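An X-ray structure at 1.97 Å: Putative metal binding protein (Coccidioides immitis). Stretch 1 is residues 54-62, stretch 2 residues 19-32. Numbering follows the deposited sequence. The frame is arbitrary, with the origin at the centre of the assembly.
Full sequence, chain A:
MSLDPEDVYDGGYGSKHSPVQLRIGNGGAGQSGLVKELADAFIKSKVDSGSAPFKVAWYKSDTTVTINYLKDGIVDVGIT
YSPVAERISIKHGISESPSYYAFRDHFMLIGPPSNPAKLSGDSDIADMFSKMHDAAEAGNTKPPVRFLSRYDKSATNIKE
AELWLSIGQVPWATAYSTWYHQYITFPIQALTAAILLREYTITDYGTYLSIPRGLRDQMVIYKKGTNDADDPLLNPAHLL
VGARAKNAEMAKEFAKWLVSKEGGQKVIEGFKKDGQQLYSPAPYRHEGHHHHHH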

ATOM      1  N   PHE A  54      26.275 -11.645  -2.227  1.00 46.15           N
ATOM      2  CA  PHE A  54      25.968 -10.553  -1.309  1.00 46.72           C
ATOM      3  C   PHE A  54      24.535 -10.666  -0.790  1.00 46.98           C
ATOM      4  O   PHE A  54      23.685 -11.301  -1.419  1.00 46.71           O
ATOM      5  CB  PHE A  54      26.167  -9.210  -2.019  1.00 46.39           C
ATOM      6  CG  PHE A  54      25.223  -8.988  -3.163  1.00 46.65           C
ATOM      7  CD1 PHE A  54      23.973  -8.417  -2.947  1.00 46.38           C
ATOM      8  CD2 PHE A  54      25.568  -9.380  -4.452  1.00 46.67           C
ATOM      9  CE1 PHE A  54      23.081  -8.236  -3.995  1.00 46.87           C
ATOM     10  CE2 PHE A  54      24.682  -9.205  -5.510  1.00 47.28           C
ATOM     11  CZ  PHE A  54      23.435  -8.632  -5.282  1.00 46.56           C
ATOM     12  N   LYS A  55      24.277 -10.049   0.362  1.00 46.64           N
ATOM     13  CA  LYS A  55      22.955 -10.070   0.981  1.00 45.88           C
ATOM     14  C   LYS A  55      22.210  -8.762   0.739  1.00 45.34           C
ATOM     15  O   LYS A  55      22.809  -7.747   0.380  1.00 45.11           O
ATOM     16  CB  LYS A  55      23.080 -10.306   2.491  1.00 46.22           C
ATOM     17  CG  LYS A  55      23.553 -11.697   2.865  1.00 46.32           C
ATOM     18  CD  LYS A  55      24.048 -11.748   4.301  1.00 47.06           C
ATOM     19  CE  LYS A  55      24.610 -13.125   4.626  1.00 47.61           C
ATOM     20  NZ  LYS A  55      25.319 -13.149   5.937  1.00 48.00           N
ATOM     21  N   VAL A  56      20.898  -8.799   0.943  1.00 44.92           N
ATOM     22  CA  VAL A  56      20.046  -7.628   0.769  1.00 44.23           C
ATOM     23  C   VAL A  56      19.200  -7.463   2.025  1.00 44.15           C
ATOM     24  O   VAL A  56      18.381  -8.325   2.350  1.00 44.26           O
ATOM     25  CB  VAL A  56      19.107  -7.794  -0.446  1.00 44.54           C
ATOM     26  CG1 VAL A  56      18.168  -6.594  -0.552  1.00 43.62           C
ATOM     27  CG2 VAL A  56      19.926  -7.944  -1.721  1.00 43.33           C
ATOM     28  N   ALA A  57      19.401  -6.356   2.731  1.00 43.23           N
ATOM     29  CA  ALA A  57      18.662  -6.094   3.959  1.00 43.12           C
ATOM     30  C   ALA A  57      17.455  -5.197   3.720  1.00 42.62           C
ATOM     31  O   ALA A  57      17.524  -4.230   2.956  1.00 41.95           O
ATOM     32  CB  ALA A  57      19.586  -5.463   5.001  1.00 44.36           C
ATOM     33  N   TRP A  58      16.350  -5.535   4.383  1.00 42.17           N
ATOM     34  CA  TRP A  58      15.109  -4.779   4.277  1.00 41.40           C
ATOM     35  C   TRP A  58      14.764  -4.079   5.587  1.00 42.05           C
ATOM     36  O   TRP A  58      14.612  -4.718   6.627  1.00 41.06           O
ATOM     37  CB  TRP A  58      13.946  -5.702   3.871  1.00 40.03           C
ATOM     38  CG  TRP A  58      12.583  -5.114   4.166  1.00 38.96           C
ATOM     39  CD1 TRP A  58      12.150  -3.853   3.861  1.00 38.02           C
ATOM     40  CD2 TRP A  58      11.498  -5.749   4.861  1.00 38.76           C
ATOM     41  NE1 TRP A  58      10.871  -3.664   4.326  1.00 38.26           N
ATOM     42  CE2 TRP A  58      10.446  -4.811   4.945  1.00 37.82           C
ATOM     43  CE3 TRP A  58      11.314  -7.020   5.422  1.00 38.65           C
ATOM     44  CZ2 TRP A  58       9.226  -5.100   5.571  1.00 37.72           C
ATOM     45  CZ3 TRP A  58      10.099  -7.308   6.043  1.00 38.74           C
ATOM     46  CH2 TRP A  58       9.073  -6.351   6.111  1.00 38.08           C
ATOM     47  N   TYR A  59      14.651  -2.756   5.521  1.00 42.62           N
ATOM     48  CA  TYR A  59      14.292  -1.934   6.673  1.00 42.46           C
ATOM     49  C   TYR A  59      12.811  -1.578   6.572  1.00 41.53           C
ATOM     50  O   TYR A  59      12.363  -1.041   5.556  1.00 40.72           O
ATOM     51  CB  TYR A  59      15.124  -0.653   6.688  1.00 43.49           C
ATOM     52  CG  TYR A  59      16.526  -0.852   7.197  1.00 44.99           C
ATOM     53  CD1 TYR A  59      16.814  -0.743   8.558  1.00 45.22           C
ATOM     54  CD2 TYR A  59      17.565  -1.165   6.325  1.00 44.18           C
ATOM     55  CE1 TYR A  59      18.107  -0.940   9.038  1.00 45.73           C
ATOM     56  CE2 TYR A  59      18.858  -1.366   6.794  1.00 45.97           C
ATOM     57  CZ  TYR A  59      19.124  -1.251   8.148  1.00 45.17           C
ATOM     58  OH  TYR A  59      20.405  -1.444   8.601  1.00 45.59           O
ATOM     59  N   LYS A  60      12.060  -1.882   7.624  1.00 40.72           N
ATOM     60  CA  LYS A  60      10.627  -1.612   7.653  1.00 40.78           C
ATOM     61  C   LYS A  60      10.354  -0.147   7.958  1.00 40.64           C
ATOM     62  O   LYS A  60      10.731   0.354   9.020  1.00 40.05           O
ATOM     63  CB  LYS A  60       9.953  -2.492   8.704  1.00 41.47           C
ATOM     64  CG  LYS A  60       8.444  -2.400   8.731  1.00 44.33           C
ATOM     65  CD  LYS A  60       7.863  -3.453   9.666  1.00 46.07           C
ATOM     66  CE  LYS A  60       6.346  -3.532   9.550  1.00 48.41           C
ATOM     67  NZ  LYS A  60       5.784  -4.649  10.365  1.00 50.18           N
ATOM     68  N   SER A  61       9.687   0.534   7.030  1.00 39.04           N
ATOM     69  CA  SER A  61       9.381   1.946   7.206  1.00 38.90           C
ATOM     70  C   SER A  61       8.293   2.440   6.260  1.00 38.19           C
ATOM     71  O   SER A  61       8.204   1.998   5.110  1.00 38.29           O
ATOM     72  CB  SER A  61      10.652   2.773   6.997  1.00 38.46           C
ATOM     73  OG  SER A  61      11.257   2.463   5.752  1.00 41.22           O
ATOM     74  N   ASP A  62       7.456   3.352   6.749  1.00 36.80           N
ATOM     75  CA  ASP A  62       6.403   3.900   5.908  1.00 35.48           C
ATOM     76  C   ASP A  62       7.089   4.855   4.935  1.00 34.02           C
ATOM     77  O   ASP A  62       8.297   5.072   5.033  1.00 34.40           O
ATOM     78  CB  ASP A  62       5.340   4.621   6.756  1.00 37.24           C
ATOM     79  CG  ASP A  62       5.843   5.910   7.393  1.00 36.51           C
ATOM     80  OD1 ASP A  62       7.027   6.264   7.216  1.00 38.43           O
ATOM     81  OD2 ASP A  62       5.038   6.572   8.078  1.00 35.99           O
TER
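Stretch 2 (19-32) PVQLRIGNGGAGQS

Stretch 2 runs as a β-strand from Val20 to Asn26, then turns at Gly27, the N-cap, into a helix that begins at Gly28. The strand lies parallel to strand 55-60 of stretch 1. The two axes approach to 4.5 Å and cross at -24°.

Lys55 pairs with Val20, Ala57 with Arg23, Trp58 with Ile24, Tyr59 with Gly25 and Lys60 with Asn26. Paired CA atoms are 4.6 to 5.3 Å apart. The register shifts by one residue between Lys55 and Ala57, a β-bulge. There Gln21 has psi near 22°, far from the usual strand value. Leu22 N is left buried without a partner.

The ladder starts with Lys55 N to Pro19 O at 2.8 Å. Gln21 N to Lys55 O, at 3.3 Å, is weak. Past the bulge, Ala57 N bonds Leu22 O at 2.9 Å and Ile24 N bonds Ala57 O at 2.8 Å. Tyr59 N then bonds Ile24 O at 2.7 Å, and Asn26 N bonds Tyr59 O at 2.9 Å. Ser61 N to Asn26 O, at 2.9 Å, extends the pairing beyond the strand.

Trp58 has the largest area covered by stretch 2. Its side chain leaves the same face of the sheet as Ile24 and Asn26, and its end comes back to stretch 2. Trp58 NE1 donates to Asn26 O at 3.1 Å, so this carbonyl accepts two hydrogen bonds. Gly30 CA lies 3.6 Å from the centroid of the Trp58 six-membered ring, a CH-π contact over the face. Any CB on Gly30 would clash with Trp58 CE2.

Val56 CG1 packs against Ile24 CD1 at 3.7 Å and Leu22 CG at 3.9 Å. Ala57 and Val20 share a face, with Ala57 CB 4.3 Å from Val20 CG1. The edge of the Tyr59 ring meets Arg23, CE2 to CB at 4.1 Å.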

ATOM      1  N   PRO A  19      28.310 -10.335   3.351  1.00 50.92           N
ATOM      2  CA  PRO A  19      28.439  -8.907   3.044  1.00 51.61           C
ATOM      3  C   PRO A  19      27.114  -8.293   2.581  1.00 51.86           C
ATOM      4  O   PRO A  19      26.434  -8.843   1.714  1.00 51.96           O
ATOM      5  CB  PRO A  19      29.494  -8.897   1.943  1.00 50.46           C
ATOM      6  CG  PRO A  19      29.142 -10.127   1.170  1.00 51.03           C
ATOM      7  CD  PRO A  19      28.876 -11.157   2.265  1.00 51.10           C
ATOM      8  N   VAL A  20      26.749  -7.159   3.172  1.00 52.06           N
ATOM      9  CA  VAL A  20      25.512  -6.471   2.810  1.00 51.67           C
ATOM     10  C   VAL A  20      25.830  -5.374   1.797  1.00 50.91           C
ATOM     11  O   VAL A  20      26.619  -4.477   2.079  1.00 50.74           O
ATOM     12  CB  VAL A  20      24.845  -5.825   4.046  1.00 51.97           C
ATOM     13  CG1 VAL A  20      23.657  -4.982   3.611  1.00 52.43           C
ATOM     14  CG2 VAL A  20      24.389  -6.901   5.018  1.00 51.56           C
ATOM     15  N   GLN A  21      25.219  -5.445   0.617  1.00 50.01           N
ATOM     16  CA  GLN A  21      25.471  -4.445  -0.411  1.00 49.01           C
ATOM     17  C   GLN A  21      24.211  -3.826  -1.010  1.00 48.04           C
ATOM     18  O   GLN A  21      24.244  -3.297  -2.121  1.00 47.05           O
ATOM     19  CB  GLN A  21      26.318  -5.050  -1.533  1.00 49.49           C
ATOM     20  CG  GLN A  21      27.690  -5.511  -1.092  1.00 51.13           C
ATOM     21  CD  GLN A  21      28.549  -5.956  -2.260  1.00 52.37           C
ATOM     22  OE1 GLN A  21      28.163  -6.841  -3.027  1.00 52.50           O
ATOM     23  NE2 GLN A  21      29.721  -5.346  -2.401  1.00 52.62           N
ATOM     24  N   LEU A  22      23.105  -3.894  -0.273  1.00 47.25           N
ATOM     25  CA  LEU A  22      21.838  -3.326  -0.729  1.00 45.07           C
ATOM     26  C   LEU A  22      20.830  -3.273   0.411  1.00 44.75           C
ATOM     27  O   LEU A  22      20.372  -4.307   0.903  1.00 43.94           O
ATOM     28  CB  LEU A  22      21.262  -4.146  -1.896  1.00 44.75           C
ATOM     29  CG  LEU A  22      19.921  -3.666  -2.480  1.00 44.35           C
ATOM     30  CD1 LEU A  22      20.039  -2.216  -2.918  1.00 43.82           C
ATOM     31  CD2 LEU A  22      19.515  -4.543  -3.655  1.00 44.32           C
ATOM     32  N   ARG A  23      20.491  -2.054   0.826  1.00 44.15           N
ATOM     33  CA  ARG A  23      19.535  -1.833   1.905  1.00 42.95           C
ATOM     34  C   ARG A  23      18.285  -1.172   1.328  1.00 42.14           C
ATOM     35  O   ARG A  23      18.367  -0.119   0.689  1.00 41.72           O
ATOM     36  CB  ARG A  23      20.160  -0.936   2.971  1.00 43.76           C
ATOM     37  CG  ARG A  23      21.424  -1.505   3.600  1.00 44.57           C
ATOM     38  CD  ARG A  23      22.199  -0.407   4.301  1.00 45.31           C
ATOM     39  NE  ARG A  23      22.646   0.598   3.342  1.00 46.35           N
ATOM     40  CZ  ARG A  23      23.015   1.833   3.664  1.00 47.29           C
ATOM     41  NH1 ARG A  23      22.991   2.227   4.930  1.00 47.45           N
ATOM     42  NH2 ARG A  23      23.398   2.679   2.716  1.00 46.98           N
ATOM     43  N   ILE A  24      17.133  -1.794   1.562  1.00 40.88           N
ATOM     44  CA  ILE A  24      15.865  -1.289   1.044  1.00 40.44           C
ATOM     45  C   ILE A  24      14.878  -0.935   2.151  1.00 40.29           C
ATOM     46  O   ILE A  24      14.613  -1.744   3.040  1.00 41.55           O
ATOM     47  CB  ILE A  24      15.176  -2.338   0.140  1.00 39.79           C
ATOM     48  CG1 ILE A  24      16.167  -2.898  -0.879  1.00 38.75           C
ATOM     49  CG2 ILE A  24      14.002  -1.703  -0.587  1.00 40.50           C
ATOM     50  CD1 ILE A  24      15.635  -4.100  -1.643  1.00 38.98           C
ATOM     51  N   GLY A  25      14.336   0.276   2.087  1.00 38.11           N
ATOM     52  CA  GLY A  25      13.359   0.703   3.068  1.00 36.65           C
ATOM     53  C   GLY A  25      11.982   0.600   2.440  1.00 36.12           C
ATOM     54  O   GLY A  25      11.748   1.123   1.350  1.00 35.73           O
ATOM     55  N   ASN A  26      11.065  -0.085   3.111  1.00 35.39           N
ATOM     56  CA  ASN A  26       9.719  -0.243   2.580  1.00 33.95           C
ATOM     57  C   ASN A  26       8.775  -0.714   3.666  1.00 33.19           C
ATOM     58  O   ASN A  26       9.205  -1.113   4.747  1.00 31.76           O
ATOM     59  CB  ASN A  26       9.716  -1.256   1.428  1.00 34.65           C
ATOM     60  CG  ASN A  26       8.319  -1.516   0.882  1.00 36.03           C
ATOM     61  OD1 ASN A  26       7.630  -0.595   0.431  1.00 35.80           O
ATOM     62  ND2 ASN A  26       7.892  -2.772   0.927  1.00 36.14           N
ATOM     63  N   GLY A  27       7.483  -0.669   3.373  1.00 33.34           N
ATOM     64  CA  GLY A  27       6.506  -1.106   4.348  1.00 32.21           C
ATOM     65  C   GLY A  27       5.742  -2.343   3.923  1.00 30.74           C
ATOM     66  O   GLY A  27       6.100  -3.464   4.291  1.00 30.57           O
ATOM     67  N   GLY A  28       4.699  -2.134   3.127  1.00 30.53           N
ATOM     68  CA  GLY A  28       3.841  -3.220   2.682  1.00 30.38           C
ATOM     69  C   GLY A  28       4.397  -4.371   1.864  1.00 31.19           C
ATOM     70  O   GLY A  28       4.051  -5.527   2.120  1.00 30.20           O
ATOM     71  N   ALA A  29       5.236  -4.075   0.876  1.00 31.04           N
ATOM     72  CA  ALA A  29       5.795  -5.121   0.029  1.00 32.03           C
ATOM     73  C   ALA A  29       6.717  -6.063   0.793  1.00 33.20           C
ATOM     74  O   ALA A  29       6.805  -7.242   0.475  1.00 32.70           O
ATOM     75  CB  ALA A  29       6.535  -4.500  -1.143  1.00 32.13           C
ATOM     76  N   GLY A  30       7.424  -5.545   1.788  1.00 35.08           N
ATOM     77  CA  GLY A  30       8.294  -6.417   2.555  1.00 37.38           C
ATOM     78  C   GLY A  30       7.426  -7.274   3.458  1.00 38.73           C
ATOM     79  O   GLY A  30       7.683  -8.462   3.670  1.00 39.50           O
ATOM     80  N   GLN A  31       6.377  -6.645   3.977  1.00 39.14           N
ATOM     81  CA  GLN A  31       5.417  -7.276   4.875  1.00 39.66           C
ATOM     82  C   GLN A  31       4.605  -8.352   4.156  1.00 38.66           C
ATOM     83  O   GLN A  31       4.053  -9.256   4.787  1.00 38.84           O
ATOM     84  CB  GLN A  31       4.485  -6.192   5.431  1.00 41.52           C
ATOM     85  CG  GLN A  31       3.490  -6.648   6.476  1.00 44.58           C
ATOM     86  CD  GLN A  31       2.594  -5.510   6.956  1.00 46.69           C
ATOM     87  OE1 GLN A  31       1.891  -5.637   7.965  1.00 45.91           O
ATOM     88  NE2 GLN A  31       2.611  -4.394   6.231  1.00 46.47           N
ATOM     89  N   SER A  32       4.541  -8.251   2.833  1.00 38.17           N
ATOM     90  CA  SER A  32       3.789  -9.197   2.014  1.00 36.83           C
ATOM     91  C   SER A  32       4.670 -10.330   1.508  1.00 35.60           C
ATOM     92  O   SER A  32       4.168 -11.330   0.998  1.00 34.21           O
ATOM     93  CB  SER A  32       3.177  -8.473   0.817  1.00 36.13           C
ATOM     94  OG  SER A  32       4.197  -7.974  -0.030  1.00 36.12           O
TER